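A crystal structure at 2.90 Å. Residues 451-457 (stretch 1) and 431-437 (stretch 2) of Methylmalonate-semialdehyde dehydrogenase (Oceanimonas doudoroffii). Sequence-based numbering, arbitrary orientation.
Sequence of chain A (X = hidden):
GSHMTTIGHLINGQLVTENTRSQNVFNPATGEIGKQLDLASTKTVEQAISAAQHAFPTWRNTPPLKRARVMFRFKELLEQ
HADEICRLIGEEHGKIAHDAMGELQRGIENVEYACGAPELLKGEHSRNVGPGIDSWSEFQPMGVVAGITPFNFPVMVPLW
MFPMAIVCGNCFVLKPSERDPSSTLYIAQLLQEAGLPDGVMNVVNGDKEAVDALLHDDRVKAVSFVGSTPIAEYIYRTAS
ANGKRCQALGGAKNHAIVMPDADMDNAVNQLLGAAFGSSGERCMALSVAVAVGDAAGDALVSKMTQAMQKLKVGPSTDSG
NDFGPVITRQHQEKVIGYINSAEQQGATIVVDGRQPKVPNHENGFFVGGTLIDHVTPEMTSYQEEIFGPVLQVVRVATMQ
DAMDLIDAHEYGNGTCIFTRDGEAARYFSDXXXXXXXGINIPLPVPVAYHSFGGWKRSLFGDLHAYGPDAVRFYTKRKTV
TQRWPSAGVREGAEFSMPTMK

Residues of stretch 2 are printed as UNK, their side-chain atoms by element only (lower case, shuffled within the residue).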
# COMPACT_ATOMS: atom_id res chain seq x y z
N SER A 451 -11.70 -2.78 8.62
CA SER A 451 -12.33 -1.81 9.47
C SER A 451 -13.80 -2.03 9.42
O SER A 451 -14.31 -2.55 8.43
CB SER A 451 -11.94 -0.41 9.05
OG SER A 451 -10.58 -0.17 9.34
N PHE A 452 -14.44 -1.63 10.52
CA PHE A 452 -15.87 -1.83 10.83
C PHE A 452 -16.55 -0.49 10.76
O PHE A 452 -16.10 0.47 11.39
CB PHE A 452 -16.00 -2.33 12.27
CG PHE A 452 -17.40 -2.61 12.74
CD1 PHE A 452 -18.28 -1.59 13.01
CD2 PHE A 452 -17.80 -3.93 12.97
CE1 PHE A 452 -19.54 -1.86 13.48
CE2 PHE A 452 -19.08 -4.21 13.42
CZ PHE A 452 -19.94 -3.17 13.68
N GLY A 453 -17.65 -0.41 10.03
CA GLY A 453 -18.39 0.83 9.98
C GLY A 453 -19.57 0.76 9.04
O GLY A 453 -19.44 0.28 7.90
N GLY A 454 -20.72 1.20 9.54
CA GLY A 454 -21.92 1.28 8.74
C GLY A 454 -22.01 2.52 7.88
O GLY A 454 -21.18 3.42 7.98
N TRP A 455 -23.04 2.54 7.04
CA TRP A 455 -23.40 3.69 6.20
C TRP A 455 -24.63 4.40 6.74
O TRP A 455 -25.23 3.97 7.74
CB TRP A 455 -23.67 3.21 4.79
CG TRP A 455 -22.45 2.92 4.07
CD1 TRP A 455 -21.20 2.79 4.57
CD2 TRP A 455 -22.35 2.64 2.67
NE1 TRP A 455 -20.32 2.48 3.58
CE2 TRP A 455 -21.01 2.37 2.40
CE3 TRP A 455 -23.27 2.58 1.63
CZ2 TRP A 455 -20.56 2.08 1.14
CZ3 TRP A 455 -22.82 2.29 0.38
CH2 TRP A 455 -21.47 2.05 0.14
N LYS A 456 -24.99 5.49 6.08
CA LYS A 456 -26.17 6.28 6.44
C LYS A 456 -26.08 6.77 7.90
O LYS A 456 -25.08 7.38 8.29
CB LYS A 456 -27.44 5.50 6.09
CG LYS A 456 -27.52 5.19 4.62
CD LYS A 456 -28.88 4.65 4.22
CE LYS A 456 -29.15 3.31 4.89
NZ LYS A 456 -30.19 2.51 4.17
N ARG A 457 -27.11 6.49 8.69
CA ARG A 457 -27.24 6.99 10.04
C ARG A 457 -26.57 6.07 11.05
O ARG A 457 -26.49 6.41 12.24
CB ARG A 457 -28.73 7.10 10.39
CG ARG A 457 -29.48 8.22 9.67
CD ARG A 457 -29.55 9.50 10.50
NE ARG A 457 -30.36 9.37 11.72
CZ ARG A 457 -30.36 10.23 12.74
NH1 ARG A 457 -29.61 11.34 12.71
NH2 ARG A 457 -31.13 10.00 13.80
N UNK A 431 -24.38 -2.85 -5.16
CA UNK A 431 -25.38 -1.76 -5.10
C UNK A 431 -26.04 -1.51 -3.78
O UNK A 431 -26.71 -0.48 -3.66
n UNK A 431 -25.54 -0.91 -8.02
c UNK A 431 -26.49 -2.02 -6.12
o UNK A 431 -25.95 -3.11 -8.17
c UNK A 431 -25.98 -2.06 -7.53
N UNK A 432 -25.91 -2.42 -2.81
CA UNK A 432 -26.63 -2.24 -1.52
C UNK A 432 -26.01 -1.13 -0.67
O UNK A 432 -24.80 -1.06 -0.54
c UNK A 432 -25.39 -4.03 -0.17
c UNK A 432 -26.74 -3.56 -0.70
c UNK A 432 -29.21 -3.55 -0.02
c UNK A 432 -27.76 -3.42 0.43
N UNK A 433 -26.86 -0.27 -0.10
CA UNK A 433 -26.39 0.93 0.59
C UNK A 433 -26.16 0.68 2.08
O UNK A 433 -26.72 1.39 2.91
n UNK A 433 -25.88 2.36 -2.78
c UNK A 433 -27.38 2.08 0.40
c UNK A 433 -26.32 3.02 -1.71
o UNK A 433 -25.74 4.02 -1.25
c UNK A 433 -27.60 2.49 -1.04
N UNK A 434 -25.36 -0.34 2.40
CA UNK A 434 -24.88 -0.59 3.77
C UNK A 434 -23.37 -0.89 3.76
O UNK A 434 -22.82 -1.41 2.79
c UNK A 434 -24.93 -3.02 4.60
c UNK A 434 -25.68 -1.71 4.50
c UNK A 434 -27.02 -1.95 3.84
N UNK A 435 -22.73 -0.58 4.88
CA UNK A 435 -21.28 -0.65 4.99
C UNK A 435 -20.67 -2.04 4.99
O UNK A 435 -19.63 -2.28 4.40
N UNK A 436 -21.31 -2.97 5.69
CA UNK A 436 -20.81 -4.33 5.78
C UNK A 436 -21.81 -5.34 5.22
O UNK A 436 -22.88 -5.52 5.76
c UNK A 436 -19.32 -3.77 7.75
c UNK A 436 -20.70 -2.31 9.66
s UNK A 436 -19.37 -3.48 9.51
c UNK A 436 -20.46 -4.62 7.23
N UNK A 437 -21.40 -6.01 4.16
CA UNK A 437 -22.23 -6.86 3.36
C UNK A 437 -21.77 -8.29 3.51
O UNK A 437 -20.56 -8.57 3.44
c UNK A 437 -22.05 -6.50 1.89
c UNK A 437 -22.92 -7.35 1.00
c UNK A 437 -22.34 -5.04 1.67

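Position 431 carries four side-chain atoms: two carbons, the second bonded to one oxygen and one nitrogen. None touches stretch 1. This short chain ending in an amide is asparagine. The CA-to-CB bond of Asn431 points away from stretch 1.

Position 432 has four carbons and no heteroatom, forked at the first carbon with one arm two carbons long; only its carbonyl meets stretch 1, with O 4.0 Å from Trp455 CZ3. The fork defines isoleucine. The side chain of Ile432 stays clear, with CG2 6.8 Å from Trp455 CZ3. Here the chain leaves a helix.

At position 433 three carbons lead to an oxygen and a nitrogen on the third, one carbon longer than at Asn431. The backbone comes close to the indole, with C 3.5 Å from Trp455 CE3, and O lies 3.7 Å from Lys456 CE. The residue is glutamine. Gln433 folds back on its own stretch, its NE2 donating a hydrogen bond to Asn431 O (3.1 Å), while its OE1 lies 3.8 Å from Trp455 CZ3.

Position 434 shows three carbons, one carrying the other two, and its backbone meets the indole, with N 3.7 Å from Trp455 CE3. It is valine. The CA-to-CB bond of Val434 points away from stretch 1.

Position 435 has no side-chain atoms, and its bare CA sits over the face of the Trp455 five-membered ring, 3.6 Å from the centroid, in a CH-pi contact. It is glycine. The space is needed: an ideal CB on Gly435 would lie 2.2 Å from Gly453 O and 3.0 Å from Gly454 CA, both clashes. Gly435 CA also makes a CA-H...O contact with Gly453 O at 3.6 Å.

Position 436 bears an unbranched chain of two carbons, a sulfur and a terminal carbon; the sulfur lies over the face of the Phe452 ring and the last carbon packs against Gly453. This can only be methionine. The CA-to-CB bond of Met436 runs sideways, but the chain's end approaches stretch 1. Met436 SD lies 3.8 Å from the Phe452 ring centroid and accepts a weak hydrogen bond from Gly453 N (3.6 Å). Met436 CE is 3.3 Å from Gly453 C.

Position 437 again has one carbon carrying two others and does not reach stretch 1. It is valine.

The contact thus rests on two aromatic platforms. Trp455 receives the backbone of stretch 2 around Gly435, whereas Phe452 receives the thioether of Met436. Between them Gly454 CA and Gly435 CA come within 4.3 Å, and close packing rather than a backbone hydrogen-bond ladder joins the stretches.

Stretch 2, residues 431-437: NIQVGMV
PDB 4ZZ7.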